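Local coordinates for peroxisomal membrane protein PEX15 (Saccharomyces cerevisiae, PDB 5VXV), which anchors the AAA-ATPase subunits PEX1 and PEX6 to the peroxisomal membrane, the fragment here being part of its probably cytoplasmic domain, at residues 48-53 with 97-102. Numbering follows the deposited sequence.
Sequences ACDIMP and FFRCCI
A bidentate salt bridge between two helices of the predominantly helical, predicted cytoplasmic part of the protein links Asp50, near the C-terminal end of helix 39-51, to Arg99 in the middle of helix 91-108. Arg99 offers the side of its guanidinium: NE donates to OD1 of Asp50 at 3.0 Å, and NH2 donates to OD2 of Asp50, also at 3.0 Å. Both bonds are nearly straight, and both oxygens lie close to the guanidinium plane. The two flat groups are nevertheless twisted by 35°: OD1 accepts through its syn lone pair, whereas NH2 reaches OD2 on the syn side but well out of the carboxylate plane. With CG of Asp50 anti to the backbone N (chi1 -167°), the carboxylate swings across to helix 91-108, where OD1 also lies 3.6 Å from CB of Arg99. Beside this polar link, SG of Cys100 packs 3.7 Å from CB of Cys49, and the same SG of Cys100 lies 3.8 Å from the backbone N of Asp50. Without the guanidinium, as with an alanine at Arg99, the Asp50 carboxylate is likely to lose both its bonds and its countercharge across this contact. Arg99 also touches Ile152 and Gln156 of helix 143-161, with a weak, long ion pair from NH1 to Glu148. NZ of Lys103, one turn along from Arg99, donates to O of Met52. Next to a small cysteine contact, a partly buried, interhelical, side-on Asp–Arg salt bridge thus ties helix 39-51 to helix 91-108 in an alpha-helical domain.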
loop_
_atom_site.group_PDB
_atom_site.type_symbol
_atom_site.label_atom_id
_atom_site.label_comp_id
_atom_site.label_asym_id
_atom_site.label_seq_id
_atom_site.Cartn_x
_atom_site.Cartn_y
_atom_site.Cartn_z
ATOM N N ALA A 48 9.784 -7.092 -2.178
ATOM C CA ALA A 48 11.013 -6.370 -2.488
ATOM C C ALA A 48 10.720 -4.907 -2.801
ATOM O O ALA A 48 11.404 -4.005 -2.304
ATOM C CB ALA A 48 11.736 -7.041 -3.655
ATOM N N CYS A 49 9.697 -4.651 -3.620
ATOM C CA CYS A 49 9.354 -3.274 -3.957
ATOM C C CYS A 49 8.930 -2.483 -2.729
ATOM O O CYS A 49 9.177 -1.273 -2.658
ATOM C CB CYS A 49 8.247 -3.252 -5.009
ATOM S SG CYS A 49 8.814 -3.740 -6.650
ATOM N N ASP A 50 8.297 -3.139 -1.753
ATOM C CA ASP A 50 7.862 -2.428 -0.556
ATOM C C ASP A 50 9.047 -1.938 0.269
ATOM O O ASP A 50 8.917 -0.957 1.009
ATOM C CB ASP A 50 6.959 -3.324 0.293
ATOM C CG ASP A 50 6.221 -2.551 1.380
ATOM O OD1 ASP A 50 5.639 -1.486 1.075
ATOM O OD2 ASP A 50 6.222 -3.009 2.542
ATOM N N ILE A 51 10.203 -2.598 0.157
ATOM C CA ILE A 51 11.378 -2.185 0.918
ATOM C C ILE A 51 12.106 -1.030 0.233
ATOM O O ILE A 51 12.709 -0.191 0.909
ATOM C CB ILE A 51 12.320 -3.382 1.137
ATOM C CG1 ILE A 51 11.644 -4.436 2.020
ATOM C CG2 ILE A 51 13.632 -2.934 1.783
ATOM C CD1 ILE A 51 12.365 -5.770 2.057
HETATM N N MSE A 52 12.083 -0.967 -1.095
HETATM C CA MSE A 52 12.756 0.116 -1.814
HETATM C C MSE A 52 12.237 1.477 -1.354
HETATM O O MSE A 52 11.028 1.683 -1.320
HETATM C CB MSE A 52 12.546 -0.018 -3.325
HETATM C CG MSE A 52 13.218 -1.220 -3.966
HETATM SE SE MSE A 52 15.165 -1.192 -3.864
HETATM C CE MSE A 52 15.507 0.637 -4.447
ATOM N N PRO A 53 13.136 2.406 -1.003
ATOM C CA PRO A 53 12.666 3.764 -0.667
ATOM C C PRO A 53 11.864 4.396 -1.788
ATOM O O PRO A 53 10.860 5.073 -1.533
ATOM C CB PRO A 53 13.965 4.539 -0.396
ATOM C CG PRO A 53 15.001 3.515 -0.147
ATOM C CD PRO A 53 14.599 2.281 -0.890
ATOM N N PHE A 97 0.963 -3.623 -1.576
ATOM C CA PHE A 97 0.650 -3.200 -2.935
ATOM C C PHE A 97 0.237 -1.733 -2.972
ATOM O O PHE A 97 0.723 -0.961 -3.806
ATOM C CB PHE A 97 -0.451 -4.087 -3.517
ATOM C CG PHE A 97 -0.927 -3.645 -4.870
ATOM C CD1 PHE A 97 -0.273 -4.057 -6.021
ATOM C CD2 PHE A 97 -2.024 -2.808 -4.992
ATOM C CE1 PHE A 97 -0.708 -3.640 -7.264
ATOM C CE2 PHE A 97 -2.463 -2.390 -6.234
ATOM C CZ PHE A 97 -1.803 -2.807 -7.370
ATOM N N PHE A 98 -0.662 -1.326 -2.071
ATOM C CA PHE A 98 -1.081 0.072 -2.044
ATOM C C PHE A 98 0.106 0.993 -1.780
ATOM O O PHE A 98 0.227 2.055 -2.401
ATOM C CB PHE A 98 -2.178 0.283 -0.995
ATOM C CG PHE A 98 -3.534 -0.252 -1.397
ATOM C CD1 PHE A 98 -3.999 -0.108 -2.695
ATOM C CD2 PHE A 98 -4.341 -0.897 -0.474
ATOM C CE1 PHE A 98 -5.242 -0.595 -3.062
ATOM C CE2 PHE A 98 -5.586 -1.386 -0.838
ATOM C CZ PHE A 98 -6.034 -1.233 -2.134
ATOM N N ARG A 99 1.006 0.598 -0.876
ATOM C CA ARG A 99 2.175 1.431 -0.608
ATOM C C ARG A 99 3.049 1.562 -1.850
ATOM O O ARG A 99 3.654 2.615 -2.084
ATOM C CB ARG A 99 2.977 0.863 0.561
ATOM C CG ARG A 99 2.318 1.072 1.917
ATOM C CD ARG A 99 3.309 0.892 3.062
ATOM N NE ARG A 99 3.748 -0.495 3.203
ATOM C CZ ARG A 99 3.203 -1.386 4.027
ATOM N NH1 ARG A 99 2.183 -1.056 4.810
ATOM N NH2 ARG A 99 3.684 -2.619 4.071
ATOM N N CYS A 100 3.128 0.505 -2.663
ATOM C CA CYS A 100 3.903 0.580 -3.898
ATOM C C CYS A 100 3.255 1.530 -4.900
ATOM O O CYS A 100 3.953 2.287 -5.583
ATOM C CB CYS A 100 4.065 -0.814 -4.504
ATOM S SG CYS A 100 5.153 -1.900 -3.553
ATOM N N CYS A 101 1.923 1.511 -5.002
ATOM C CA CYS A 101 1.239 2.476 -5.858
ATOM C C CYS A 101 1.508 3.900 -5.390
ATOM O O CYS A 101 1.720 4.805 -6.206
ATOM C CB CYS A 101 -0.264 2.199 -5.871
ATOM S SG CYS A 101 -0.735 0.615 -6.601
ATOM N N ILE A 102 1.507 4.113 -4.074
ATOM C CA ILE A 102 1.785 5.433 -3.519
ATOM C C ILE A 102 3.198 5.876 -3.879
ATOM O O ILE A 102 3.435 7.043 -4.208
ATOM C CB ILE A 102 1.561 5.409 -1.996
ATOM C CG1 ILE A 102 0.070 5.239 -1.687
ATOM C CG2 ILE A 102 2.106 6.674 -1.333
ATOM C CD1 ILE A 102 -0.221 4.809 -0.267
#